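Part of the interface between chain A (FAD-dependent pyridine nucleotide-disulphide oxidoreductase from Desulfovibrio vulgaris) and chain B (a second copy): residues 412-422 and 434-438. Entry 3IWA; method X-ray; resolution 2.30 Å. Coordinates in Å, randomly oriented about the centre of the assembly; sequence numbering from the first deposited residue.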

ATOM      1  N   LEU A 412      -5.688   6.805  -4.508  1.00 45.17           N
ATOM      2  CA  LEU A 412      -6.493   5.563  -4.390  1.00 45.02           C
ATOM      3  C   LEU A 412      -5.663   4.270  -4.425  1.00 44.13           C
ATOM      4  O   LEU A 412      -5.894   3.314  -3.669  1.00 44.24           O
ATOM      5  CB  LEU A 412      -7.472   5.481  -5.558  1.00 44.74           C
ATOM      6  CG  LEU A 412      -8.252   4.168  -5.704  1.00 45.25           C
ATOM      7  CD1 LEU A 412      -9.152   3.983  -4.480  1.00 45.20           C
ATOM      8  CD2 LEU A 412      -9.066   4.171  -7.024  1.00 43.55           C
ATOM      9  N   THR A 413      -4.748   4.248  -5.373  1.00 42.64           N
ATOM     10  CA  THR A 413      -3.762   3.202  -5.511  1.00 42.74           C
ATOM     11  C   THR A 413      -3.041   2.957  -4.181  1.00 41.70           C
ATOM     12  O   THR A 413      -2.917   1.808  -3.744  1.00 42.02           O
ATOM     13  CB  THR A 413      -2.803   3.531  -6.722  1.00 42.36           C
ATOM     14  OG1 THR A 413      -3.449   3.085  -7.925  1.00 46.62           O
ATOM     15  CG2 THR A 413      -1.501   2.850  -6.616  1.00 43.33           C
ATOM     16  N   ALA A 414      -2.641   4.029  -3.508  1.00 41.26           N
ATOM     17  CA  ALA A 414      -1.984   3.907  -2.214  1.00 41.28           C
ATOM     18  C   ALA A 414      -2.844   3.237  -1.141  1.00 41.29           C
ATOM     19  O   ALA A 414      -2.327   2.610  -0.205  1.00 42.13           O
ATOM     20  CB  ALA A 414      -1.488   5.299  -1.722  1.00 41.02           C
ATOM     21  N   ARG A 415      -4.151   3.409  -1.263  1.00 40.47           N
ATOM     22  CA  ARG A 415      -5.084   2.887  -0.309  1.00 39.74           C
ATOM     23  C   ARG A 415      -5.344   1.431  -0.693  1.00 38.09           C
ATOM     24  O   ARG A 415      -5.328   0.549   0.134  1.00 37.33           O
ATOM     25  CB  ARG A 415      -6.367   3.736  -0.373  1.00 40.98           C
ATOM     26  CG  ARG A 415      -6.699   4.680   0.794  1.00 44.68           C
ATOM     27  CD  ARG A 415      -5.610   5.560   1.378  1.00 48.15           C
ATOM     28  NE  ARG A 415      -5.266   6.612   0.460  1.00 52.28           N
ATOM     29  CZ  ARG A 415      -4.849   7.826   0.787  1.00 55.59           C
ATOM     30  NH1 ARG A 415      -4.560   8.662  -0.198  1.00 56.77           N
ATOM     31  NH2 ARG A 415      -4.723   8.227   2.055  1.00 56.68           N
ATOM     32  N   ILE A 416      -5.597   1.158  -1.957  1.00 37.29           N
ATOM     33  CA  ILE A 416      -5.797  -0.236  -2.386  1.00 36.85           C
ATOM     34  C   ILE A 416      -4.557  -1.134  -2.156  1.00 36.48           C
ATOM     35  O   ILE A 416      -4.677  -2.297  -1.746  1.00 35.88           O
ATOM     36  CB  ILE A 416      -6.222  -0.301  -3.893  1.00 36.95           C
ATOM     37  CG1 ILE A 416      -7.571   0.404  -4.127  1.00 37.85           C
ATOM     38  CG2 ILE A 416      -6.283  -1.735  -4.370  1.00 36.45           C
ATOM     39  CD1 ILE A 416      -8.738  -0.036  -3.202  1.00 35.38           C
ATOM     40  N   ASN A 417      -3.364  -0.602  -2.440  1.00 36.45           N
ATOM     41  CA  ASN A 417      -2.124  -1.370  -2.248  1.00 36.12           C
ATOM     42  C   ASN A 417      -1.940  -1.797  -0.825  1.00 35.44           C
ATOM     43  O   ASN A 417      -1.544  -2.920  -0.572  1.00 35.74           O
ATOM     44  CB  ASN A 417      -0.896  -0.536  -2.603  1.00 36.44           C
ATOM     45  CG  ASN A 417      -0.520  -0.615  -4.071  1.00 37.65           C
ATOM     46  OD1 ASN A 417      -1.118  -1.368  -4.849  1.00 39.25           O
ATOM     47  ND2 ASN A 417       0.508   0.152  -4.449  1.00 39.87           N
ATOM     48  N   ALA A 418      -2.209  -0.874   0.104  1.00 34.23           N
ATOM     49  CA  ALA A 418      -2.034  -1.150   1.528  1.00 33.49           C
ATOM     50  C   ALA A 418      -2.770  -2.396   1.908  1.00 32.49           C
ATOM     51  O   ALA A 418      -2.251  -3.213   2.669  1.00 33.73           O
ATOM     52  CB  ALA A 418      -2.503   0.027   2.400  1.00 32.61           C
ATOM     53  N   VAL A 419      -4.001  -2.515   1.434  1.00 31.63           N
ATOM     54  CA  VAL A 419      -4.826  -3.645   1.779  1.00 31.26           C
ATOM     55  C   VAL A 419      -4.555  -4.877   0.885  1.00 31.57           C
ATOM     56  O   VAL A 419      -4.581  -6.013   1.371  1.00 31.94           O
ATOM     57  CB  VAL A 419      -6.323  -3.230   1.741  1.00 32.12           C
ATOM     58  CG1 VAL A 419      -7.190  -4.413   2.001  1.00 28.00           C
ATOM     59  CG2 VAL A 419      -6.600  -2.053   2.733  1.00 30.09           C
ATOM     60  N   ALA A 420      -4.271  -4.661  -0.391  1.00 31.84           N
ATOM     61  CA  ALA A 420      -4.054  -5.770  -1.355  1.00 33.10           C
ATOM     62  C   ALA A 420      -2.930  -6.719  -0.935  1.00 34.37           C
ATOM     63  O   ALA A 420      -3.057  -7.963  -1.029  1.00 35.21           O
ATOM     64  CB  ALA A 420      -3.791  -5.211  -2.790  1.00 32.43           C
ATOM     65  N   THR A 421      -1.820  -6.144  -0.465  1.00 34.34           N
ATOM     66  CA  THR A 421      -0.712  -6.957   0.005  1.00 34.67           C
ATOM     67  C   THR A 421      -0.998  -7.639   1.344  1.00 35.58           C
ATOM     68  O   THR A 421      -0.282  -8.568   1.737  1.00 35.60           O
ATOM     69  CB  THR A 421       0.576  -6.150   0.119  1.00 35.17           C
ATOM     70  OG1 THR A 421       0.417  -5.080   1.085  1.00 34.46           O
ATOM     71  CG2 THR A 421       0.948  -5.588  -1.262  1.00 32.80           C
ATOM     72  N   MET A 422      -2.057  -7.203   2.025  1.00 35.76           N
ATOM     73  CA  MET A 422      -2.481  -7.837   3.258  1.00 36.05           C
ATOM     74  C   MET A 422      -3.415  -9.022   2.975  1.00 36.96           C
ATOM     75  O   MET A 422      -3.503  -9.916   3.812  1.00 36.79           O
ATOM     76  CB  MET A 422      -3.225  -6.838   4.196  1.00 36.09           C
ATOM     77  CG  MET A 422      -2.557  -5.450   4.510  1.00 35.00           C
ATOM     78  SD  MET A 422      -3.535  -4.263   5.542  1.00 30.79           S
ATOM     79  CE  MET A 422      -3.796  -5.439   6.826  1.00 24.84           C
TER
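Chain B, residues 434-438: NAEVV

The chain A stretch is helical, part of a longer helix, and the five residues N434(B) to V438(B) cross one of its faces without forming a regular helix or strand of their own. The backbone is extended at A435(B) (phi/psi -53/131°) and V437(B) (-82/147°), whereas E436(B), at -93/66°, bends the chain between them, and a weak hydrogen bond from V437(B) N to A435(B) O (2.9 Å) closes this local turn. The register runs backwards along the helix. N417(A) lies closest to V437(B), with their CA atoms 5.6 Å apart, and T421(A) to E436(B), with CA atoms 5.9 Å apart, so that as chain B advances toward V438(B) it moves toward the earlier turns of chain A. The two stretches together bury 320 Å².

L412(A) does not reach chain B, and the contact begins at T413(A), one helical turn before N417(A). Its side chain, in the m rotamer, approaches the far end of the chain B stretch, where OG1 of T413(A) lies 3.9 Å from CG1 of V438(B). A414(A) and R415(A) do not reach chain B.

I416(A) supplies the apolar contact. Its CA-to-CB bond points toward chain B, and although the end of the side chain leads away, the CG2 branch remains at the interface: CG2 of I416(A) packs against CG2 of V438(B) at 3.6 Å. V438(B), which also points toward the helix and has the largest covered area of any residue here, thus meets T413(A) through one methyl group and I416(A) through the other.

N417(A) provides the polar anchor. Its CA-to-CB bond runs sideways, but with chi1 at -88° the amide comes nearer to chain B, and OD1 of N417(A) accepts a hydrogen bond from the backbone N of V438(B) at 2.9 Å. The N-H...O angle of 169° is nearly straight, as expected of a well-formed bond. The same oxygen, OD1 of N417(A), is 3.6 Å from CA of V437(B) and 3.4 Å from CB of V438(B), so the carboxamide lies close against the backbone where these two residues join. ND2 of N417(A) is hydrogen-bonded elsewhere in the structure, leaving both ends of the amide satisfied. Because the donor is a main-chain amide, the bond holds the loop backbone directly and involves no chain B side chain.

A418(A) and V419(A) are out of reach. A420(A) points toward chain B, and the loop backbone passes close to its methyl group: CB of A420(A) is 3.9 Å from O of E436(B).

At T421(A) the methyl group lies near the middle of the loop. CG2 of T421(A) lies 4.2 Å from N of E436(B), 4.3 Å from CG1 of V437(B) and 4.4 Å from CB of A435(B), a set of loose contacts spanning three consecutive residues. M422(A) and N434(B) take no part.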

ATOM      1  N   ASN B 434       7.322 -10.539  -5.436  1.00 33.77           N
ATOM      2  CA  ASN B 434       5.977 -10.981  -5.800  1.00 35.09           C
ATOM      3  C   ASN B 434       4.822 -10.120  -5.272  1.00 35.18           C
ATOM      4  O   ASN B 434       3.677 -10.466  -5.524  1.00 36.88           O
ATOM      5  CB  ASN B 434       5.775 -12.428  -5.337  1.00 34.95           C
ATOM      6  CG  ASN B 434       6.573 -13.405  -6.151  1.00 35.78           C
ATOM      7  OD1 ASN B 434       6.963 -13.110  -7.255  1.00 34.74           O
ATOM      8  ND2 ASN B 434       6.813 -14.589  -5.604  1.00 38.05           N
ATOM      9  N   ALA B 435       5.108  -9.016  -4.570  1.00 35.34           N
ATOM     10  CA  ALA B 435       4.070  -8.197  -3.925  1.00 34.94           C
ATOM     11  C   ALA B 435       3.028  -7.846  -4.944  1.00 35.05           C
ATOM     12  O   ALA B 435       3.359  -7.352  -6.006  1.00 35.78           O
ATOM     13  CB  ALA B 435       4.650  -6.910  -3.331  1.00 34.56           C
ATOM     14  N   GLU B 436       1.762  -8.046  -4.610  1.00 35.76           N
ATOM     15  CA  GLU B 436       0.708  -7.956  -5.615  1.00 36.60           C
ATOM     16  C   GLU B 436       0.147  -6.543  -5.637  1.00 37.40           C
ATOM     17  O   GLU B 436      -1.009  -6.286  -5.298  1.00 37.11           O
ATOM     18  CB  GLU B 436      -0.369  -9.041  -5.453  1.00 35.48           C
ATOM     19  CG  GLU B 436      -1.159  -9.145  -6.722  1.00 34.86           C
ATOM     20  CD  GLU B 436      -2.250 -10.199  -6.726  1.00 34.54           C
ATOM     21  OE1 GLU B 436      -2.291 -11.058  -5.823  1.00 30.92           O
ATOM     22  OE2 GLU B 436      -3.058 -10.174  -7.686  1.00 34.11           O
ATOM     23  N   VAL B 437       1.018  -5.632  -6.042  1.00 38.78           N
ATOM     24  CA  VAL B 437       0.685  -4.240  -6.103  1.00 39.81           C
ATOM     25  C   VAL B 437      -0.058  -3.984  -7.376  1.00 42.21           C
ATOM     26  O   VAL B 437       0.152  -4.633  -8.391  1.00 43.34           O
ATOM     27  CB  VAL B 437       1.907  -3.304  -5.994  1.00 39.12           C
ATOM     28  CG1 VAL B 437       2.652  -3.557  -4.665  1.00 38.27           C
ATOM     29  CG2 VAL B 437       2.840  -3.454  -7.189  1.00 37.70           C
ATOM     30  N   VAL B 438      -0.970  -3.046  -7.267  1.00 44.79           N
ATOM     31  CA  VAL B 438      -1.833  -2.647  -8.343  1.00 47.15           C
ATOM     32  C   VAL B 438      -0.986  -2.052  -9.458  1.00 47.95           C
ATOM     33  O   VAL B 438      -0.275  -1.085  -9.201  1.00 49.79           O
ATOM     34  CB  VAL B 438      -2.838  -1.571  -7.806  1.00 47.24           C
ATOM     35  CG1 VAL B 438      -3.290  -0.688  -8.905  1.00 47.85           C
ATOM     36  CG2 VAL B 438      -4.011  -2.240  -7.089  1.00 46.31           C
TER